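Local coordinates for protein 3',5'-cyclic-nucleotide phosphodiesterase 1 (Saccharomyces cerevisiae, PDB 4OJV) that is a class-II cyclic-nucleotide phosphodiesterase of the metallo-hydrolase/oxidoreductase clan, carrying a pair of zinc ions at its metal site, at residues I239-D244 with G275-C280. Sequence-based numbering, arbitrary orientation.
Sequences IIVCGD and GILVEC. With ZN (zinc ion), chain D; ZN (zinc ion), chain E.
L277 O is gripped by two donors: C242 N at 2.9 Å, in a bent hydrogen bond (139° at the hydrogen), and, weakly, a water that also donates to C242 O. With L277 N to I240 O (2.8 Å) and I240 N to G275 O, these bonds join two parallel strands in register. I240 and I276, beta-branched residues suited to extended backbone, share one face, where their side chains cross obliquely and I240 CG2 lies 3.9 Å from I276 CD1. C242 SG, anti to its carbonyl carbon (chi1 -57°), packs against V278 CB and I276 CD1; a small thiol suits these apolar neighbours. On the other face V241 and L277 bring apolar bulk.

Beyond C242 the two chains part, and a second water accepts from E279 N and may donate weakly to G243 O. D244 then leads away to the metals: its OD2 and a water bridge both zinc ions, one completed by H128, H130 and H213, the other by D132, H133 and H326. E279 OE1 touches D244 CA at 3.3 Å; the E279 carboxylate, hydrogen-bonded to V245 N, H294 ND1, S281 OG and L295 N, probably helps fix the chain around D244.

The pair belongs to a beta-alpha-beta unit: helix 256-267 packs on I240 and I276, strands 4-8 and 22-27 of the other sheet cover I239 and L277, and strands 222-232 and 321-325 flank the two, consistent with a metallo-beta-lactamase fold.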
ATOM      1  N   ILE A 239     -23.379  13.508   6.003  1.00 11.57           N
ATOM      2  CA  ILE A 239     -21.979  13.823   5.759  1.00 11.84           C
ATOM      3  C   ILE A 239     -21.701  13.646   4.271  1.00 11.02           C
ATOM      4  O   ILE A 239     -22.357  12.853   3.597  1.00 12.03           O
ATOM      5  CB  ILE A 239     -21.015  12.962   6.608  1.00 12.80           C
ATOM      6  CG1 ILE A 239     -21.317  11.464   6.426  1.00 13.39           C
ATOM      7  CG2 ILE A 239     -21.035  13.404   8.070  1.00 13.50           C
ATOM      8  CD1 ILE A 239     -20.296  10.535   7.044  1.00 15.41           C
ATOM      9  N   ILE A 240     -20.731  14.403   3.772  1.00 11.09           N
ATOM     10  CA  ILE A 240     -20.290  14.309   2.386  1.00 11.42           C
ATOM     11  C   ILE A 240     -18.854  13.802   2.416  1.00 10.88           C
ATOM     12  O   ILE A 240     -18.013  14.370   3.104  1.00 11.23           O
ATOM     13  CB  ILE A 240     -20.349  15.678   1.678  1.00 11.53           C
ATOM     14  CG1 ILE A 240     -21.793  16.184   1.615  1.00 12.84           C
ATOM     15  CG2 ILE A 240     -19.730  15.605   0.284  1.00 13.47           C
ATOM     16  CD1 ILE A 240     -21.931  17.633   1.182  1.00 14.18           C
ATOM     17  N   VAL A 241     -18.591  12.718   1.693  1.00 11.02           N
ATOM     18  CA  VAL A 241     -17.256  12.127   1.671  1.00 11.07           C
ATOM     19  C   VAL A 241     -16.816  12.084   0.213  1.00 10.61           C
ATOM     20  O   VAL A 241     -17.456  11.429  -0.614  1.00 11.44           O
ATOM     21  CB  VAL A 241     -17.222  10.725   2.328  1.00 11.29           C
ATOM     22  CG1 VAL A 241     -15.788  10.243   2.444  1.00 12.64           C
ATOM     23  CG2 VAL A 241     -17.870  10.746   3.709  1.00 12.85           C
ATOM     24  N   CYS A 242     -15.707  12.756  -0.087  1.00 10.49           N
ATOM     25  CA  CYS A 242     -15.340  13.063  -1.473  1.00 10.93           C
ATOM     26  C   CYS A 242     -14.167  12.256  -2.000  1.00 10.84           C
ATOM     27  O   CYS A 242     -13.188  11.994  -1.290  1.00 11.76           O
ATOM     28  CB  CYS A 242     -14.973  14.546  -1.600  1.00 11.57           C
ATOM     29  SG  CYS A 242     -16.269  15.689  -1.081  1.00 12.83           S
ATOM     30  N   GLY A 243     -14.247  11.904  -3.277  1.00 10.75           N
ATOM     31  CA  GLY A 243     -13.063  11.472  -4.009  1.00 11.16           C
ATOM     32  C   GLY A 243     -12.271  12.655  -4.535  1.00 10.55           C
ATOM     33  O   GLY A 243     -12.742  13.803  -4.475  1.00 10.97           O
ATOM     34  N   ASP A 244     -11.080  12.367  -5.071  1.00 10.35           N
ATOM     35  CA  ASP A 244     -10.184  13.389  -5.630  1.00 10.87           C
ATOM     36  C   ASP A 244     -10.977  14.213  -6.651  1.00 10.87           C
ATOM     37  O   ASP A 244     -11.845  13.674  -7.350  1.00 11.13           O
ATOM     38  CB  ASP A 244      -8.960  12.778  -6.362  1.00 11.07           C
ATOM     39  CG  ASP A 244      -8.101  11.790  -5.510  1.00 10.53           C
ATOM     40  OD1 ASP A 244      -8.468  11.687  -4.290  1.00 10.97           O
ATOM     41  OD2 ASP A 244      -7.118  11.108  -6.118  1.00 12.90           O
ATOM     42  N   GLY A 275     -20.541  17.453   8.185  1.00 12.87           N
ATOM     43  CA  GLY A 275     -19.147  17.458   7.784  1.00 13.05           C
ATOM     44  C   GLY A 275     -19.008  17.203   6.309  1.00 11.31           C
ATOM     45  O   GLY A 275     -19.824  16.493   5.700  1.00 11.80           O
ATOM     46  N   ILE A 276     -17.962  17.787   5.736  1.00 11.43           N
ATOM     47  CA  ILE A 276     -17.517  17.440   4.393  1.00 11.50           C
ATOM     48  C   ILE A 276     -16.054  17.038   4.455  1.00 10.74           C
ATOM     49  O   ILE A 276     -15.225  17.804   4.954  1.00 11.16           O
ATOM     50  CB  ILE A 276     -17.756  18.567   3.361  1.00 12.60           C
ATOM     51  CG1 ILE A 276     -17.207  18.162   1.986  1.00 13.85           C
ATOM     52  CG2 ILE A 276     -17.209  19.897   3.843  1.00 16.30           C
ATOM     53  CD1 ILE A 276     -17.771  18.920   0.807  1.00 18.28           C
ATOM     54  N   LEU A 277     -15.764  15.826   3.977  1.00 10.49           N
ATOM     55  CA  LEU A 277     -14.399  15.319   3.848  1.00  9.73           C
ATOM     56  C   LEU A 277     -13.969  15.509   2.408  1.00  9.32           C
ATOM     57  O   LEU A 277     -14.448  14.814   1.525  1.00 10.00           O
ATOM     58  CB  LEU A 277     -14.308  13.843   4.254  1.00 10.72           C
ATOM     59  CG  LEU A 277     -14.126  13.518   5.739  1.00 11.72           C
ATOM     60  CD1 LEU A 277     -15.305  13.992   6.579  1.00 13.16           C
ATOM     61  CD2 LEU A 277     -13.897  12.023   5.932  1.00 13.85           C
ATOM     62  N   VAL A 278     -13.088  16.474   2.175  1.00  9.25           N
ATOM     63  CA  VAL A 278     -12.766  16.886   0.819  1.00  9.47           C
ATOM     64  C   VAL A 278     -11.276  17.184   0.721  1.00 10.37           C
ATOM     65  O   VAL A 278     -10.668  17.691   1.669  1.00 10.36           O
ATOM     66  CB  VAL A 278     -13.623  18.106   0.378  1.00 10.59           C
ATOM     67  CG1 VAL A 278     -13.403  19.301   1.290  1.00 12.11           C
ATOM     68  CG2 VAL A 278     -13.357  18.474  -1.077  1.00 12.25           C
ATOM     69  N   GLU A 279     -10.691  16.905  -0.435  1.00 10.50           N
ATOM     70  CA  GLU A 279      -9.261  17.080  -0.578  1.00 11.02           C
ATOM     71  C   GLU A 279      -8.803  18.532  -0.621  1.00 11.55           C
ATOM     72  O   GLU A 279      -9.532  19.433  -1.067  1.00 11.75           O
ATOM     73  CB  GLU A 279      -8.739  16.377  -1.828  1.00 10.66           C
ATOM     74  CG  GLU A 279      -9.163  16.991  -3.159  1.00 11.14           C
ATOM     75  CD  GLU A 279      -8.077  16.823  -4.204  1.00 10.69           C
ATOM     76  OE1 GLU A 279      -8.222  15.942  -5.074  1.00 11.16           O
ATOM     77  OE2 GLU A 279      -7.068  17.563  -4.130  1.00 11.05           O
ATOM     78  N   CYS A 280      -7.558  18.727  -0.198  1.00 12.20           N
ATOM     79  CA  CYS A 280      -6.769  19.849  -0.674  1.00 11.71           C
ATOM     80  C   CYS A 280      -5.361  19.302  -0.832  1.00 11.76           C
ATOM     81  O   CYS A 280      -4.549  19.360   0.092  1.00 13.06           O
ATOM     82  CB  CYS A 280      -6.835  21.042   0.277  1.00 12.19           C
ATOM     83  SG  CYS A 280      -6.201  22.550  -0.481  1.00 13.15           S
TER
HETATM   84 ZN    ZN D 403      -6.823  10.052  -8.053  1.00 14.28          ZN
HETATM   85 ZN    ZN E 404      -5.867   9.971  -4.864  1.00 12.85          ZN
HETATM   86  O   HOH W   1     -12.099  13.102   0.992  1.00 11.58           O
HETATM   87  O   HOH W   2     -11.703  14.890  -2.116  1.00 12.01           O
HETATM   88  O   HOH W   3      -5.776   9.180  -6.716  1.00 13.33           O